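Local atomic coordinates of probable tautomerase ywhB (Bacillus subtilis, PDB entry 2OPA), a protein that belongs to the tautomerase enzyme family of the MIF clan, in which small beta-alpha-beta subunits assemble, here as six chains, into one oligomer. Residues V3-L8 and I38-E43; M7-T12 and E44-H49. All coordinates share one frame; numbering follows the deposited sequence.

Both interactions join the two parallel strands of one beta-alpha-beta unit, strand 2-8 and strand 39-45, connected through helix 13-31. Interaction 1 pairs the bodies of the strands near the centre of the folded chain; interaction 2, its centre about 12 Å away, continues it: 7-12 follows 3-8, sharing M7 and L8, and 44-49 comes directly after 38-43. They touch where K6 CG lies 3.5 Å from M45 CG. Together they illustrate a principle: a buried ladder sets the frame, and the strand ends, with R11 from the following loop and Y50 from strand 50-52, line a pocket occupied by 2-fluoro-3-(4-hydroxyphenyl)-2E-propeneoate. The third subunit packs against both, so they also lie at a subunit interface.

Interaction 1: residues V3-L8 and I38-E43; sequences VTVKML and IVVFIE. With FHC (2-fluoro-3-(4-hydroxyphenyl)-2E-propeneoate), chain C.
V3-K6 lie beside V40-E43 in a parallel pair of strands, the short axes approaching to 4.6 Å and 19° apart in direction. V3, V5 and M7 donate N-H groups to the carbonyls of V39, F41 and E43, while F41 and E43 donate back to V3 and V5. The face carrying T4, K6, F41 and E43 is mixed: F41 CD1 approaches T4 OG1 obliquely at 3.7 Å, its ring meeting Y50 of a neighbouring subunit, while the rest is polar. K6 sets out with CG anti to the backbone N (chi1 179°), then bends near its tip to put NZ 2.9 Å from E43 OE1 in a salt bridge. E43 OE2 lies 3.4 Å from T4 CG2 and accepts a bond from a water that also binds T4 OG1. The other face is apolar: V3 CB meets V40 CG2 at 4.2 Å, and both valines pack against helix 13-31. M7 starts from the crowded position between N and carbonyl carbon (chi1 57°) and extends CE to 4.0 Å from I42 CG2. Antiparallel ladders continue the outer edges into neighbouring subunits. L8 N makes a weak bond of 3.3 Å to FHC O2. Held by K6, the water and a weak, long ion pair to K6 of a neighbouring subunit, the E43 carboxylate is probably restrained in rotation, linking strand to strand on that face, while V3, V5, V40 and I42 are buried on the other.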
loop_
_atom_site.group_PDB
_atom_site.type_symbol
_atom_site.label_atom_id
_atom_site.label_comp_id
_atom_site.label_asym_id
_atom_site.label_seq_id
_atom_site.Cartn_x
_atom_site.Cartn_y
_atom_site.Cartn_z
ATOM N N VAL A 3 -3.275 -0.852 -10.921
ATOM C CA VAL A 3 -4.025 0.317 -10.507
ATOM C C VAL A 3 -4.908 0.025 -9.304
ATOM O O VAL A 3 -5.739 -0.881 -9.334
ATOM C CB VAL A 3 -4.915 0.837 -11.658
ATOM C CG1 VAL A 3 -5.695 2.054 -11.206
ATOM C CG2 VAL A 3 -4.050 1.178 -12.866
ATOM N N THR A 4 -4.706 0.790 -8.240
ATOM C CA THR A 4 -5.498 0.651 -7.035
ATOM C C THR A 4 -6.368 1.903 -6.931
ATOM O O THR A 4 -5.856 3.021 -6.906
ATOM C CB THR A 4 -4.605 0.551 -5.774
ATOM O OG1 THR A 4 -3.764 -0.601 -5.876
ATOM C CG2 THR A 4 -5.462 0.417 -4.510
ATOM N N VAL A 5 -7.681 1.714 -6.901
ATOM C CA VAL A 5 -8.597 2.837 -6.772
ATOM C C VAL A 5 -9.195 2.765 -5.383
ATOM O O VAL A 5 -9.937 1.839 -5.070
ATOM C CB VAL A 5 -9.758 2.780 -7.798
ATOM C CG1 VAL A 5 -10.643 4.002 -7.631
ATOM C CG2 VAL A 5 -9.216 2.721 -9.211
ATOM N N LYS A 6 -8.851 3.730 -4.544
ATOM C CA LYS A 6 -9.360 3.774 -3.185
ATOM C C LYS A 6 -10.437 4.857 -3.126
ATOM O O LYS A 6 -10.170 6.032 -3.377
ATOM C CB LYS A 6 -8.213 4.074 -2.213
ATOM C CG LYS A 6 -8.642 4.175 -0.757
ATOM C CD LYS A 6 -7.469 4.473 0.174
ATOM C CE LYS A 6 -6.549 3.278 0.312
ATOM N NZ LYS A 6 -7.273 2.091 0.862
ATOM N N MET A 7 -11.665 4.452 -2.822
ATOM C CA MET A 7 -12.785 5.387 -2.747
ATOM C C MET A 7 -13.763 4.983 -1.659
ATOM O O MET A 7 -13.726 3.858 -1.175
ATOM C CB MET A 7 -13.524 5.441 -4.088
ATOM C CG MET A 7 -14.028 4.092 -4.563
ATOM S SD MET A 7 -14.820 4.156 -6.177
ATOM C CE MET A 7 -15.497 2.502 -6.291
ATOM N N LEU A 8 -14.636 5.911 -1.285
ATOM C CA LEU A 8 -15.640 5.671 -0.257
ATOM C C LEU A 8 -16.704 4.674 -0.682
ATOM O O LEU A 8 -16.996 4.519 -1.867
ATOM C CB LEU A 8 -16.340 6.984 0.126
ATOM C CG LEU A 8 -15.559 8.017 0.944
ATOM C CD1 LEU A 8 -16.384 9.284 1.076
ATOM C CD2 LEU A 8 -15.228 7.455 2.324
ATOM N N ILE A 38 -2.873 -5.062 -17.570
ATOM C CA ILE A 38 -3.429 -4.035 -16.707
ATOM C C ILE A 38 -4.380 -4.621 -15.666
ATOM O O ILE A 38 -5.432 -5.181 -15.990
ATOM C CB ILE A 38 -4.150 -2.965 -17.539
ATOM C CG1 ILE A 38 -3.198 -2.432 -18.618
ATOM C CG2 ILE A 38 -4.601 -1.823 -16.634
ATOM C CD1 ILE A 38 -3.852 -1.519 -19.634
ATOM N N VAL A 39 -3.980 -4.487 -14.408
ATOM C CA VAL A 39 -4.742 -4.996 -13.282
ATOM C C VAL A 39 -5.315 -3.843 -12.467
ATOM O O VAL A 39 -4.633 -2.841 -12.234
ATOM C CB VAL A 39 -3.841 -5.852 -12.376
ATOM C CG1 VAL A 39 -4.579 -6.242 -11.094
ATOM C CG2 VAL A 39 -3.385 -7.085 -13.138
ATOM N N VAL A 40 -6.568 -3.989 -12.045
ATOM C CA VAL A 40 -7.214 -2.962 -11.244
ATOM C C VAL A 40 -7.767 -3.528 -9.932
ATOM O O VAL A 40 -8.448 -4.556 -9.925
ATOM C CB VAL A 40 -8.373 -2.283 -12.018
ATOM C CG1 VAL A 40 -9.005 -1.198 -11.165
ATOM C CG2 VAL A 40 -7.859 -1.692 -13.317
ATOM N N PHE A 41 -7.451 -2.856 -8.829
ATOM C CA PHE A 41 -7.940 -3.258 -7.517
ATOM C C PHE A 41 -8.827 -2.133 -7.016
ATOM O O PHE A 41 -8.472 -0.963 -7.142
ATOM C CB PHE A 41 -6.805 -3.424 -6.495
ATOM C CG PHE A 41 -5.734 -4.390 -6.902
ATOM C CD1 PHE A 41 -4.516 -3.930 -7.399
ATOM C CD2 PHE A 41 -5.923 -5.761 -6.757
ATOM C CE1 PHE A 41 -3.496 -4.825 -7.741
ATOM C CE2 PHE A 41 -4.912 -6.661 -7.097
ATOM C CZ PHE A 41 -3.698 -6.190 -7.588
ATOM N N ILE A 42 -9.983 -2.477 -6.464
ATOM C CA ILE A 42 -10.851 -1.460 -5.899
ATOM C C ILE A 42 -10.824 -1.658 -4.391
ATOM O O ILE A 42 -11.048 -2.764 -3.895
ATOM C CB ILE A 42 -12.313 -1.589 -6.373
ATOM C CG1 ILE A 42 -12.429 -1.198 -7.846
ATOM C CG2 ILE A 42 -13.209 -0.691 -5.519
ATOM C CD1 ILE A 42 -13.814 -1.436 -8.441
ATOM N N GLU A 43 -10.523 -0.589 -3.670
ATOM C CA GLU A 43 -10.483 -0.625 -2.217
ATOM C C GLU A 43 -11.488 0.391 -1.697
ATOM O O GLU A 43 -11.372 1.584 -1.964
ATOM C CB GLU A 43 -9.082 -0.285 -1.715
ATOM C CG GLU A 43 -8.123 -1.457 -1.768
ATOM C CD GLU A 43 -6.681 -1.060 -1.518
ATOM O OE1 GLU A 43 -6.443 0.005 -0.904
ATOM O OE2 GLU A 43 -5.784 -1.826 -1.930
HETATM C C1 FHC C . -13.727 12.312 -1.042
HETATM C C7 FHC C . -13.049 11.046 -1.390
HETATM C C8 FHC C . -13.322 9.915 -2.104
HETATM C C9 FHC C . -14.523 9.504 -2.874
HETATM O O3 FHC C . -15.565 10.341 -2.926
HETATM O O2 FHC C . -14.583 8.442 -3.450
HETATM F F1 FHC C . -12.338 8.981 -2.131
HETATM C C6 FHC C . -13.015 13.250 -0.226
HETATM C C5 FHC C . -13.623 14.464 0.130
HETATM C C4 FHC C . -14.924 14.797 -0.290
HETATM O O1 FHC C . -15.491 15.991 0.072
HETATM C C3 FHC C . -15.649 13.881 -1.100
HETATM C C2 FHC C . -15.052 12.664 -1.462
HETATM O O HOH W 1 -3.336 -2.207 -3.705
#

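Interaction 2: residues M7-T12 and E44-H49; sequences MLEGRT and EMRKDH. With FHC (2-fluoro-3-(4-hydroxyphenyl)-2E-propeneoate), chain C.
At the C-terminal ends of the two parallel strands of the beta-alpha-beta unit, M7 and L8 still pair with E44 and M45 before the chains part. M45 N binds M7 O at 2.7 Å, and E9 N closes the ladder on M45 O at 3.0 Å, lying in the carbonyl plane. Over this end L8 CD2 packs 4.1 Å from M45 CB, with Y50 against both side chains. E9 runs alongside R46, pointing the same way; its CG sits 3.2 Å from M45 O and its carboxylate lies against a methylene (E9 OE2 to R46 CG 3.6 Å), the charged groups staying apart. A water joins E9 OE1 to K47 N. The R46 guanidinium is held side-on by D48, NE to OD1 and NH1 to OD2, with H49 CE1 over its face. E44 OE1 accepts bonds from two waters, one reaching L8 O and R11 N, the other G10 N and R11 O, and forms a salt bridge with K16. R11 bends at chi2 (74°) toward the ligand carboxylate: NH1 donates to FHC O2 at 2.7 Å and to L8 O at 3.3 Å, while NH2 makes a weak bond to FHC O3. The bent end of M45 (chi3 -76°) places CE 3.4 Å from FHC F1. P1 of the third subunit packs on M7. Such a strand-end site, with an arginine from the loop after the first strand gripping the ligand carboxylate, belongs here to the beta-alpha-beta subunit of the tautomerase family.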
loop_
_atom_site.group_PDB
_atom_site.type_symbol
_atom_site.label_atom_id
_atom_site.label_comp_id
_atom_site.label_asym_id
_atom_site.label_seq_id
_atom_site.Cartn_x
_atom_site.Cartn_y
_atom_site.Cartn_z
ATOM N N MET A 7 -11.665 4.452 -2.822
ATOM C CA MET A 7 -12.785 5.387 -2.747
ATOM C C MET A 7 -13.763 4.983 -1.659
ATOM O O MET A 7 -13.726 3.858 -1.175
ATOM C CB MET A 7 -13.524 5.441 -4.088
ATOM C CG MET A 7 -14.028 4.092 -4.563
ATOM S SD MET A 7 -14.820 4.156 -6.177
ATOM C CE MET A 7 -15.497 2.502 -6.291
ATOM N N LEU A 8 -14.636 5.911 -1.285
ATOM C CA LEU A 8 -15.640 5.671 -0.257
ATOM C C LEU A 8 -16.704 4.674 -0.682
ATOM O O LEU A 8 -16.996 4.519 -1.867
ATOM C CB LEU A 8 -16.340 6.984 0.126
ATOM C CG LEU A 8 -15.559 8.017 0.944
ATOM C CD1 LEU A 8 -16.384 9.284 1.076
ATOM C CD2 LEU A 8 -15.228 7.455 2.324
ATOM N N GLU A 9 -17.284 3.995 0.301
ATOM C CA GLU A 9 -18.369 3.057 0.040
ATOM C C GLU A 9 -19.500 3.916 -0.526
ATOM O O GLU A 9 -19.543 5.127 -0.286
ATOM C CB GLU A 9 -18.850 2.413 1.341
ATOM C CG GLU A 9 -17.795 1.619 2.091
ATOM C CD GLU A 9 -18.295 1.119 3.440
ATOM O OE1 GLU A 9 -18.905 1.926 4.176
ATOM O OE2 GLU A 9 -18.065 -0.067 3.770
ATOM N N GLY A 10 -20.412 3.305 -1.276
ATOM C CA GLY A 10 -21.515 4.077 -1.822
ATOM C C GLY A 10 -21.747 3.946 -3.316
ATOM O O GLY A 10 -22.795 4.362 -3.818
ATOM N N ARG A 11 -20.781 3.382 -4.033
ATOM C CA ARG A 11 -20.923 3.207 -5.469
ATOM C C ARG A 11 -21.650 1.910 -5.800
ATOM O O ARG A 11 -21.542 0.918 -5.075
ATOM C CB ARG A 11 -19.552 3.221 -6.155
ATOM C CG ARG A 11 -19.035 4.608 -6.510
ATOM C CD ARG A 11 -18.560 5.396 -5.310
ATOM N NE ARG A 11 -18.202 6.765 -5.679
ATOM C CZ ARG A 11 -17.443 7.577 -4.945
ATOM N NH1 ARG A 11 -16.949 7.157 -3.788
ATOM N NH2 ARG A 11 -17.180 8.811 -5.366
ATOM N N THR A 12 -22.392 1.919 -6.902
ATOM C CA THR A 12 -23.133 0.738 -7.328
ATOM C C THR A 12 -22.180 -0.242 -8.002
ATOM O O THR A 12 -21.079 0.132 -8.401
ATOM C CB THR A 12 -24.252 1.119 -8.326
ATOM O OG1 THR A 12 -23.672 1.729 -9.487
ATOM C CG2 THR A 12 -25.230 2.109 -7.685
ATOM N N GLU A 44 -12.482 -0.090 -0.966
ATOM C CA GLU A 44 -13.498 0.789 -0.425
ATOM C C GLU A 44 -13.173 1.283 0.970
ATOM O O GLU A 44 -12.683 0.534 1.808
ATOM C CB GLU A 44 -14.841 0.082 -0.426
ATOM C CG GLU A 44 -15.514 0.147 -1.777
ATOM C CD GLU A 44 -16.873 -0.481 -1.776
ATOM O OE1 GLU A 44 -17.719 -0.052 -2.578
ATOM O OE2 GLU A 44 -17.094 -1.414 -0.980
ATOM N N MET A 45 -13.441 2.559 1.208
ATOM C CA MET A 45 -13.181 3.165 2.502
ATOM C C MET A 45 -14.475 3.471 3.241
ATOM O O MET A 45 -15.489 3.811 2.635
ATOM C CB MET A 45 -12.425 4.479 2.334
ATOM C CG MET A 45 -11.071 4.385 1.687
ATOM S SD MET A 45 -10.337 6.039 1.639
ATOM C CE MET A 45 -11.251 6.807 0.303
ATOM N N ARG A 46 -14.421 3.360 4.561
ATOM C CA ARG A 46 -15.555 3.673 5.414
ATOM C C ARG A 46 -15.367 5.123 5.872
ATOM O O ARG A 46 -14.235 5.554 6.122
ATOM C CB ARG A 46 -15.558 2.738 6.616
ATOM C CG ARG A 46 -15.956 1.313 6.283
ATOM C CD ARG A 46 -15.711 0.377 7.450
ATOM N NE ARG A 46 -16.180 0.930 8.717
ATOM C CZ ARG A 46 -16.349 0.215 9.829
ATOM N NH1 ARG A 46 -16.771 0.800 10.943
ATOM N NH2 ARG A 46 -16.117 -1.092 9.822
ATOM N N LYS A 47 -16.461 5.879 5.977
ATOM C CA LYS A 47 -16.375 7.277 6.415
ATOM C C LYS A 47 -15.745 7.446 7.795
ATOM O O LYS A 47 -15.116 8.467 8.071
ATOM C CB LYS A 47 -17.754 7.933 6.411
ATOM C CG LYS A 47 -18.340 8.072 5.025
ATOM C CD LYS A 47 -19.755 8.614 5.060
ATOM C CE LYS A 47 -19.791 10.056 5.519
ATOM N NZ LYS A 47 -21.174 10.607 5.481
ATOM N N ASP A 48 -15.908 6.458 8.667
ATOM C CA ASP A 48 -15.321 6.547 9.997
ATOM C C ASP A 48 -13.853 6.107 10.018
ATOM O O ASP A 48 -13.242 6.036 11.080
ATOM C CB ASP A 48 -16.139 5.726 11.004
ATOM C CG ASP A 48 -16.293 4.275 10.587
ATOM O OD1 ASP A 48 -15.866 3.926 9.471
ATOM O OD2 ASP A 48 -16.853 3.484 11.368
ATOM N N HIS A 49 -13.295 5.818 8.846
ATOM C CA HIS A 49 -11.895 5.404 8.719
ATOM C C HIS A 49 -11.165 6.332 7.751
ATOM O O HIS A 49 -10.054 6.043 7.294
ATOM C CB HIS A 49 -11.800 3.960 8.201
ATOM C CG HIS A 49 -12.146 2.922 9.221
ATOM N ND1 HIS A 49 -12.163 1.575 8.935
ATOM C CD2 HIS A 49 -12.486 3.033 10.527
ATOM C CE1 HIS A 49 -12.501 0.902 10.020
ATOM N NE2 HIS A 49 -12.702 1.763 10.998
HETATM C C1 FHC C . -13.727 12.312 -1.042
HETATM C C7 FHC C . -13.049 11.046 -1.390
HETATM C C8 FHC C . -13.322 9.915 -2.104
HETATM C C9 FHC C . -14.523 9.504 -2.874
HETATM O O3 FHC C . -15.565 10.341 -2.926
HETATM O O2 FHC C . -14.583 8.442 -3.450
HETATM F F1 FHC C . -12.338 8.981 -2.131
HETATM C C6 FHC C . -13.015 13.250 -0.226
HETATM C C5 FHC C . -13.623 14.464 0.130
HETATM C C4 FHC C . -14.924 14.797 -0.290
HETATM O O1 FHC C . -15.491 15.991 0.072
HETATM C C3 FHC C . -15.649 13.881 -1.100
HETATM C C2 FHC C . -15.052 12.664 -1.462
HETATM O O HOH W 2 -17.884 2.488 -3.572
HETATM O O HOH W 3 -18.891 4.661 4.944
HETATM O O HOH W 4 -20.437 0.598 -2.066
#